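Local coordinates for protein beta-galactosidase/beta-glucuronidase (Faecalibacterium prausnitzii L2-6, PDB 6MVF) that binds flavin mononucleotide and probably hydrolyses beta-linked glucuronides or related beta-glycosides, at residues Gln303-Lys308 against Val314-Gln319; Met535-Cys540 against Thr563-Phe568. All blocks are in the same frame, centred on the assembly; numbering follows the deposited sequence. Where two conformers were deposited one is given.

Both contacts belong to the TIM barrel of the family 2 hydrolase fold, and they follow one another along the chain without nesting or crossing. Coming from the N terminus, the chain leaves barrel strand 292-300, and interaction 1 closes the short loop that leads into helix 314-327. After most of the barrel has passed, interaction 2 closes the longer excursion between strand 529-532 and helix 566-575. Strands 292-300 and 529-532 pair in parallel, so the two loops are neighbours where the barrel closes. Their centres lie about 14 Å apart, and Asp304 OD2 and Gly539 N, 2.7 Å apart, form a probable hydrogen bond between them. Both also touch the second subunit.

Interaction 1: residues Gln303-Lys308 against Val314-Gln319; sequences QDKLYK and VEDHYQ
Lys305 and Lys308 extend from one turn of the loop and converge on the carboxylate of Asp316, gripping its two oxygens in different ways. Lys308 approaches head-on: its NZ lies 2.7 Å from Asp316 OD2, which accepts through its syn lone pair, with the aliphatic chain bent at its last torsion. Lys305 slants across the aspartate, and its NZ meets Asp316 OD1 at 3.0 Å from above the carboxylate, 37° out of the plane. The Lys305 chain is extended throughout, with CG anti to the backbone N (chi1 -158°), which carries the ammonium past Asp316 as far as Gln319. There the two side chains cross at about a right angle, and Lys305 NZ, 2.6 Å from Gln319 OE1, lies in the carbonyl plane at a C=O...N angle of 156°. Two acceptors one helical turn apart thus hold one ammonium group. With an alanine here, Gln319 OE1 would probably lose this donor and the buried Asp316 would be left with a single lysine to balance its charge. Asp316 OD2 also accepts a hydrogen bond from the backbone N of Thr313, the residue just before the helix. The lysines are spaced by a beta turn closed by Lys308 N to Lys305 O, 2.8 Å. On the turn's far side, Tyr307 OH bonds Glu265 of the second subunit. The bridges therefore pin the loop that follows barrel strand 292-300 to the first turns of helix 314-327, whose other flank packs through Val314, His317 and Tyr318 on helix 341-350.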
ATOM      1  N   GLN A 303      29.296   2.946  -1.429  1.00 28.74           N
ATOM      2  CA  GLN A 303      28.090   2.112  -1.465  1.00 32.21           C
ATOM      3  C   GLN A 303      27.887   1.231  -0.213  1.00 34.59           C
ATOM      4  O   GLN A 303      27.305   0.146  -0.291  1.00 32.18           O
ATOM      5  CB  GLN A 303      28.080   1.261  -2.735  1.00 26.12           C
ATOM      6  CG  GLN A 303      29.027   0.098  -2.738  1.00 26.93           C
ATOM      7  CD  GLN A 303      28.930  -0.735  -4.014  1.00 28.98           C
ATOM      8  OE1 GLN A 303      27.987  -0.599  -4.788  1.00 26.22           O
ATOM      9  NE2 GLN A 303      29.915  -1.606  -4.231  1.00 36.35           N
ATOM     10  N   ASP A 304      28.290   1.696   0.963  1.00 26.92           N
ATOM     11  CA  ASP A 304      28.188   0.875   2.155  1.00 28.53           C
ATOM     12  C   ASP A 304      27.362   1.590   3.219  1.00 30.42           C
ATOM     13  O   ASP A 304      27.056   2.777   3.102  1.00 29.33           O
ATOM     14  CB  ASP A 304      29.586   0.487   2.687  1.00 31.39           C
ATOM     15  CG  ASP A 304      30.461   1.699   3.081  1.00 32.34           C
ATOM     16  OD1 ASP A 304      30.072   2.867   2.849  1.00 36.78           O
ATOM     17  OD2 ASP A 304      31.557   1.468   3.634  1.00 29.11           O
ATOM     18  N   LYS A 305      26.988   0.847   4.264  1.00 31.18           N
ATOM     19  CA  LYS A 305      26.172   1.390   5.348  1.00 31.10           C
ATOM     20  C   LYS A 305      26.467   0.607   6.616  1.00 29.46           C
ATOM     21  O   LYS A 305      26.844  -0.564   6.544  1.00 30.48           O
ATOM     22  CB  LYS A 305      24.688   1.315   5.004  1.00 27.99           C
ATOM     23  CG  LYS A 305      23.804   2.268   5.752  1.00 30.50           C
ATOM     24  CD  LYS A 305      22.386   2.224   5.148  1.00 32.88           C
ATOM     25  CE  LYS A 305      21.425   3.078   5.936  1.00 35.46           C
ATOM     26  NZ  LYS A 305      20.116   3.254   5.252  1.00 40.23           N
ATOM     27  N   LEU A 306      26.282   1.258   7.775  1.00 27.32           N
ATOM     28  CA  LEU A 306      26.704   0.726   9.072  1.00 26.07           C
ATOM     29  C   LEU A 306      26.309  -0.729   9.301  1.00 34.38           C
ATOM     30  O   LEU A 306      25.125  -1.041   9.457  1.00 30.34           O
ATOM     31  CB  LEU A 306      26.150   1.572  10.218  1.00 31.72           C
ATOM     32  CG  LEU A 306      26.685   1.163  11.605  1.00 34.28           C
ATOM     33  CD1 LEU A 306      28.171   1.416  11.703  1.00 29.09           C
ATOM     34  CD2 LEU A 306      25.976   1.888  12.730  1.00 32.18           C
ATOM     35  N   TYR A 307      27.320  -1.610   9.333  1.00 36.85           N
ATOM     36  CA  TYR A 307      27.229  -3.058   9.568  1.00 31.26           C
ATOM     37  C   TYR A 307      26.340  -3.773   8.563  1.00 28.67           C
ATOM     38  O   TYR A 307      25.868  -4.878   8.824  1.00 34.13           O
ATOM     39  CB  TYR A 307      26.800  -3.372  11.008  1.00 25.32           C
ATOM     40  CG  TYR A 307      27.746  -2.738  11.997  1.00 30.17           C
ATOM     41  CD1 TYR A 307      29.119  -2.860  11.839  1.00 29.40           C
ATOM     42  CD2 TYR A 307      27.271  -1.959  13.048  1.00 29.69           C
ATOM     43  CE1 TYR A 307      29.990  -2.258  12.716  1.00 31.69           C
ATOM     44  CE2 TYR A 307      28.125  -1.360  13.936  1.00 29.65           C
ATOM     45  CZ  TYR A 307      29.493  -1.503  13.766  1.00 35.49           C
ATOM     46  OH  TYR A 307      30.365  -0.890  14.656  1.00 38.82           O
ATOM     47  N   LYS A 308      26.138  -3.191   7.394  1.00 31.07           N
ATOM     48  CA  LYS A 308      25.569  -3.905   6.263  1.00 30.44           C
ATOM     49  C   LYS A 308      26.605  -4.204   5.197  1.00 33.16           C
ATOM     50  O   LYS A 308      26.257  -4.824   4.179  1.00 32.53           O
ATOM     51  CB  LYS A 308      24.442  -3.098   5.609  1.00 32.02           C
ATOM     52  CG  LYS A 308      23.141  -3.080   6.308  1.00 29.83           C
ATOM     53  CD  LYS A 308      22.237  -2.172   5.522  1.00 34.28           C
ATOM     54  CE  LYS A 308      20.838  -2.187   6.079  1.00 30.45           C
ATOM     55  NZ  LYS A 308      19.847  -2.043   4.970  1.00 39.90           N
ATOM     56  N   VAL A 314      17.248  -1.374  -2.027  1.00 30.48           N
ATOM     57  CA  VAL A 314      16.790  -0.272  -2.863  1.00 30.44           C
ATOM     58  C   VAL A 314      16.408   0.941  -2.002  1.00 34.62           C
ATOM     59  O   VAL A 314      16.665   2.093  -2.380  1.00 33.23           O
ATOM     60  CB  VAL A 314      15.627  -0.754  -3.765  1.00 35.93           C
ATOM     61  CG1 VAL A 314      14.339  -1.023  -2.946  1.00 29.81           C
ATOM     62  CG2 VAL A 314      15.346   0.228  -4.883  1.00 30.87           C
ATOM     63  N   GLU A 315      15.797   0.707  -0.830  1.00 31.05           N
ATOM     64  CA  GLU A 315      15.477   1.812   0.069  1.00 26.20           C
ATOM     65  C   GLU A 315      16.734   2.498   0.558  1.00 29.25           C
ATOM     66  O   GLU A 315      16.741   3.719   0.765  1.00 33.56           O
ATOM     67  CB  GLU A 315      14.667   1.335   1.276  1.00 32.42           C
ATOM     68  CG  GLU A 315      13.309   0.796   0.960  1.00 29.04           C
ATOM     69  CD  GLU A 315      13.350  -0.652   0.499  1.00 51.01           C
ATOM     70  OE1 GLU A 315      14.287  -1.400   0.896  1.00 44.98           O
ATOM     71  OE2 GLU A 315      12.434  -1.040  -0.265  1.00 59.28           O
ATOM     72  N   ASP A 316      17.806   1.734   0.767  1.00 31.42           N
ATOM     73  CA  ASP A 316      19.069   2.350   1.162  1.00 35.02           C
ATOM     74  C   ASP A 316      19.545   3.329   0.098  1.00 32.02           C
ATOM     75  O   ASP A 316      19.949   4.454   0.413  1.00 33.08           O
ATOM     76  CB  ASP A 316      20.136   1.287   1.421  1.00 28.94           C
ATOM     77  CG  ASP A 316      19.804   0.407   2.614  1.00 37.55           C
ATOM     78  OD1 ASP A 316      19.278   0.921   3.632  1.00 31.39           O
ATOM     79  OD2 ASP A 316      20.060  -0.819   2.528  1.00 42.01           O
ATOM     80  N   HIS A 317      19.485   2.924  -1.168  1.00 22.83           N
ATOM     81  CA  HIS A 317      20.028   3.761  -2.228  1.00 30.20           C
ATOM     82  C   HIS A 317      19.235   5.053  -2.364  1.00 30.16           C
ATOM     83  O   HIS A 317      19.817   6.145  -2.406  1.00 29.18           O
ATOM     84  CB  HIS A 317      20.050   2.992  -3.549  1.00 28.12           C
ATOM     85  CG  HIS A 317      20.973   1.816  -3.543  1.00 31.79           C
ATOM     86  ND1 HIS A 317      22.306   1.918  -3.197  1.00 30.65           N
ATOM     87  CD2 HIS A 317      20.760   0.513  -3.852  1.00 31.78           C
ATOM     88  CE1 HIS A 317      22.873   0.729  -3.296  1.00 31.04           C
ATOM     89  NE2 HIS A 317      21.957  -0.141  -3.691  1.00 35.39           N
ATOM     90  N   TYR A 318      17.901   4.948  -2.412  1.00 31.44           N
ATOM     91  CA  TYR A 318      17.055   6.134  -2.524  1.00 29.51           C
ATOM     92  C   TYR A 318      17.156   7.011  -1.287  1.00 27.88           C
ATOM     93  O   TYR A 318      17.060   8.235  -1.392  1.00 33.03           O
ATOM     94  CB  TYR A 318      15.600   5.728  -2.802  1.00 29.33           C
ATOM     95  CG  TYR A 318      15.334   5.460  -4.277  1.00 30.42           C
ATOM     96  CD1 TYR A 318      15.691   4.252  -4.869  1.00 28.54           C
ATOM     97  CD2 TYR A 318      14.747   6.423  -5.082  1.00 31.10           C
ATOM     98  CE1 TYR A 318      15.448   4.004  -6.226  1.00 27.45           C
ATOM     99  CE2 TYR A 318      14.507   6.191  -6.442  1.00 26.68           C
ATOM    100  CZ  TYR A 318      14.857   4.985  -7.007  1.00 31.03           C
ATOM    101  OH  TYR A 318      14.626   4.762  -8.348  1.00 28.70           O
ATOM    102  N   GLN A 319      17.375   6.424  -0.115  1.00 27.73           N
ATOM    103  CA  GLN A 319      17.558   7.251   1.072  1.00 26.37           C
ATOM    104  C   GLN A 319      18.830   8.085   0.959  1.00 30.07           C
ATOM    105  O   GLN A 319      18.828   9.288   1.259  1.00 30.09           O
ATOM    106  CB  GLN A 319      17.585   6.381   2.325  1.00 26.21           C
ATOM    107  CG  GLN A 319      17.622   7.193   3.611  1.00 34.25           C
ATOM    108  CD  GLN A 319      18.172   6.424   4.814  1.00 44.08           C
ATOM    109  OE1 GLN A 319      18.609   5.271   4.701  1.00 48.15           O
ATOM    110  NE2 GLN A 319      18.160   7.069   5.973  1.00 41.77           N
TER

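Interaction 2: residues Met535-Cys540 against Thr563-Phe568; sequences MFDFGC and TRKDSF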
ATOM      1  N   MET A 535      30.299  12.151   1.088  1.00 28.30           N
ATOM      2  CA  MET A 535      28.988  12.456   1.662  1.00 25.10           C
ATOM      3  C   MET A 535      28.816  11.799   3.021  1.00 29.22           C
ATOM      4  O   MET A 535      28.308  12.421   3.967  1.00 24.34           O
ATOM      5  CB  MET A 535      27.860  11.992   0.733  1.00 21.35           C
ATOM      6  CG  MET A 535      26.475  12.349   1.235  1.00 20.25           C
ATOM      7  SD  MET A 535      26.109  14.129   1.332  1.00 28.80           S
ATOM      8  CE  MET A 535      24.541  14.120   2.201  1.00 22.47           C
ATOM      9  N   PHE A 536      29.205  10.529   3.122  1.00 26.30           N
ATOM     10  CA  PHE A 536      29.046   9.734   4.323  1.00 24.38           C
ATOM     11  C   PHE A 536      30.401   9.180   4.719  1.00 33.08           C
ATOM     12  O   PHE A 536      31.194   8.812   3.844  1.00 28.44           O
ATOM     13  CB  PHE A 536      28.086   8.558   4.109  1.00 25.66           C
ATOM     14  CG  PHE A 536      26.786   8.939   3.506  1.00 24.83           C
ATOM     15  CD1 PHE A 536      25.808   9.579   4.271  1.00 28.51           C
ATOM     16  CD2 PHE A 536      26.524   8.658   2.180  1.00 24.65           C
ATOM     17  CE1 PHE A 536      24.586   9.938   3.705  1.00 27.88           C
ATOM     18  CE2 PHE A 536      25.297   9.015   1.598  1.00 29.54           C
ATOM     19  CZ  PHE A 536      24.332   9.659   2.354  1.00 24.54           C
ATOM     20  N   ASP A 537      30.666   9.129   6.035  1.00 27.41           N
ATOM     21  CA  ASP A 537      31.660   8.203   6.550  1.00 22.79           C
ATOM     22  C   ASP A 537      31.481   6.844   5.868  1.00 30.91           C
ATOM     23  O   ASP A 537      30.360   6.431   5.555  1.00 36.07           O
ATOM     24  CB  ASP A 537      31.511   8.053   8.067  1.00 30.27           C
ATOM     25  CG  ASP A 537      31.483   9.405   8.834  1.00 32.55           C
ATOM     26  OD1 ASP A 537      32.155  10.381   8.448  1.00 24.16           O
ATOM     27  OD2 ASP A 537      30.782   9.472   9.873  1.00 36.91           O
ATOM     28  N   PHE A 538      32.581   6.149   5.600  1.00 28.86           N
ATOM     29  CA  PHE A 538      32.483   4.848   4.942  1.00 28.22           C
ATOM     30  C   PHE A 538      33.539   3.922   5.536  1.00 31.45           C
ATOM     31  O   PHE A 538      34.453   4.374   6.238  1.00 34.57           O
ATOM     32  CB  PHE A 538      32.609   4.980   3.408  1.00 24.38           C
ATOM     33  CG  PHE A 538      33.913   5.608   2.933  1.00 26.25           C
ATOM     34  CD1 PHE A 538      34.043   6.977   2.823  1.00 28.28           C
ATOM     35  CD2 PHE A 538      34.995   4.823   2.583  1.00 28.04           C
ATOM     36  CE1 PHE A 538      35.222   7.552   2.387  1.00 28.94           C
ATOM     37  CE2 PHE A 538      36.162   5.394   2.128  1.00 30.27           C
ATOM     38  CZ  PHE A 538      36.278   6.758   2.034  1.00 29.68           C
ATOM     39  N   GLY A 539      33.424   2.627   5.246  1.00 25.16           N
ATOM     40  CA  GLY A 539      34.269   1.621   5.879  1.00 27.00           C
ATOM     41  C   GLY A 539      35.616   1.407   5.194  1.00 32.89           C
ATOM     42  O   GLY A 539      35.684   1.193   3.979  1.00 31.96           O
ATOM     43  N   CYS A 540      36.694   1.508   5.971  0.65 35.79           N
ATOM     44  CA  CYS A 540      38.020   1.096   5.494  0.65 37.53           C
ATOM     45  C   CYS A 540      38.729   0.333   6.604  0.65 35.18           C
ATOM     46  O   CYS A 540      39.216   0.940   7.564  0.65 34.36           O
ATOM     47  CB  CYS A 540      38.885   2.268   5.028  0.65 35.50           C
ATOM     48  SG  CYS A 540      40.366   1.651   4.099  0.65 41.46           S
ATOM     49  N   THR A 563      23.100  11.099  11.376  1.00 35.55           N
ATOM     50  CA  THR A 563      23.568  12.337  11.993  1.00 28.78           C
ATOM     51  C   THR A 563      24.284  13.194  10.960  1.00 25.76           C
ATOM     52  O   THR A 563      25.344  12.817  10.448  1.00 29.71           O
ATOM     53  CB  THR A 563      24.477  12.054  13.198  1.00 28.37           C
ATOM     54  OG1 THR A 563      23.768  11.267  14.152  1.00 34.49           O
ATOM     55  CG2 THR A 563      24.887  13.339  13.886  1.00 27.75           C
ATOM     56  N   ARG A 564      23.702  14.352  10.676  1.00 25.81           N
ATOM     57  CA  ARG A 564      24.305  15.355   9.822  1.00 20.93           C
ATOM     58  C   ARG A 564      25.313  16.159  10.630  1.00 31.41           C
ATOM     59  O   ARG A 564      24.957  16.790  11.640  1.00 31.61           O
ATOM     60  CB  ARG A 564      23.222  16.259   9.257  1.00 28.18           C
ATOM     61  CG  ARG A 564      22.256  15.543   8.332  1.00 29.06           C
ATOM     62  CD  ARG A 564      20.894  16.224   8.332  1.00 32.64           C
ATOM     63  NE  ARG A 564      19.993  15.626   7.354  1.00 31.82           N
ATOM     64  CZ  ARG A 564      19.422  14.432   7.505  1.00 46.45           C
ATOM     65  NH1 ARG A 564      19.658  13.712   8.605  1.00 39.21           N
ATOM     66  NH2 ARG A 564      18.627  13.948   6.548  1.00 44.24           N
ATOM     67  N   LYS A 565      26.572  16.137  10.194  1.00 24.68           N
ATOM     68  CA  LYS A 565      27.573  16.919  10.886  1.00 25.29           C
ATOM     69  C   LYS A 565      27.374  18.399  10.573  1.00 29.92           C
ATOM     70  O   LYS A 565      26.593  18.779   9.699  1.00 28.84           O
ATOM     71  CB  LYS A 565      28.967  16.447  10.499  1.00 28.71           C
ATOM     72  CG  LYS A 565      29.200  14.981  10.767  1.00 24.25           C
ATOM     73  CD  LYS A 565      30.568  14.584  10.300  1.00 23.63           C
ATOM     74  CE  LYS A 565      30.695  13.094  10.273  1.00 26.36           C
ATOM     75  NZ  LYS A 565      31.981  12.735   9.616  1.00 30.25           N
ATOM     76  N   ASP A 566      28.083  19.253  11.309  1.00 32.93           N
ATOM     77  CA  ASP A 566      27.916  20.686  11.087  1.00 33.73           C
ATOM     78  C   ASP A 566      28.384  21.086   9.688  1.00 31.49           C
ATOM     79  O   ASP A 566      27.874  22.057   9.117  1.00 31.65           O
ATOM     80  CB  ASP A 566      28.647  21.479  12.181  1.00 33.93           C
ATOM     81  CG  ASP A 566      27.885  21.487  13.541  1.00 36.32           C
ATOM     82  OD1 ASP A 566      26.686  21.079  13.623  1.00 31.23           O
ATOM     83  OD2 ASP A 566      28.509  21.913  14.541  1.00 32.81           O
ATOM     84  N   SER A 567      29.326  20.329   9.112  1.00 32.05           N
ATOM     85  CA  SER A 567      29.773  20.577   7.743  1.00 32.34           C
ATOM     86  C   SER A 567      28.642  20.429   6.749  1.00 31.60           C
ATOM     87  O   SER A 567      28.651  21.089   5.703  1.00 29.72           O
ATOM     88  CB  SER A 567      30.893  19.608   7.356  1.00 30.64           C
ATOM     89  OG  SER A 567      32.106  19.967   7.970  1.00 40.09           O
ATOM     90  N   PHE A 568      27.706  19.517   7.026  1.00 27.70           N
ATOM     91  CA  PHE A 568      26.553  19.332   6.160  1.00 22.94           C
ATOM     92  C   PHE A 568      25.781  20.638   5.989  1.00 27.02           C
ATOM     93  O   PHE A 568      25.419  21.014   4.870  1.00 25.31           O
ATOM     94  CB  PHE A 568      25.682  18.228   6.745  1.00 29.16           C
ATOM     95  CG  PHE A 568      24.327  18.102   6.115  1.00 30.32           C
ATOM     96  CD1 PHE A 568      23.271  18.925   6.524  1.00 24.96           C
ATOM     97  CD2 PHE A 568      24.093  17.125   5.148  1.00 24.39           C
ATOM     98  CE1 PHE A 568      22.030  18.797   5.945  1.00 30.55           C
ATOM     99  CE2 PHE A 568      22.846  16.981   4.576  1.00 25.11           C
ATOM    100  CZ  PHE A 568      21.813  17.813   4.966  1.00 25.65           C
TER
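Met535 meets Phe568 through its methyl alone: CE comes to 4.1 Å from Phe568 CE2, at the edge of the ring and near its plane. Its CG is anti to the backbone N (chi1 -177°) and the chain then bends at chi2 (65°), turning the methyl toward the phenylalanine although the CB points away from it. One face of the Phe568 ring is already taken by Arg564 CG, 3.8 Å above its centre, and Leu327 of helix 314-327 also touches this side chain. Next along the chain, the Phe536 ring takes Met535 CG over its centre, 3.5 Å above the plane, and makes a cation-pi contact with Arg561. The segment lies just beyond strand 529-532, the eighth strand of the TIM barrel, and Phe568 stands at the start of helix 566-575, which follows that strand, so the contact brackets the last beta-alpha loop. Asp537 carries the polar part. Its carboxylate and the extended Lys565 chain come from opposite directions, and Lys565 NZ bonds Asp537 OD1 at 2.6 Å through the syn lone pair, a buried salt bridge. Both charged groups have further partners: OD1 also accepts from Gly555 N, while NZ donates to the carbonyl oxygens of Gly555 and Gly491. Asn264 of the second subunit adds a weak hydrogen bond to Asp537 OD2. From Phe538 to Cys540 the chain becomes a strand that pairs antiparallel with 551-552, and the Phe538 ring meets those of His302 and Trp533.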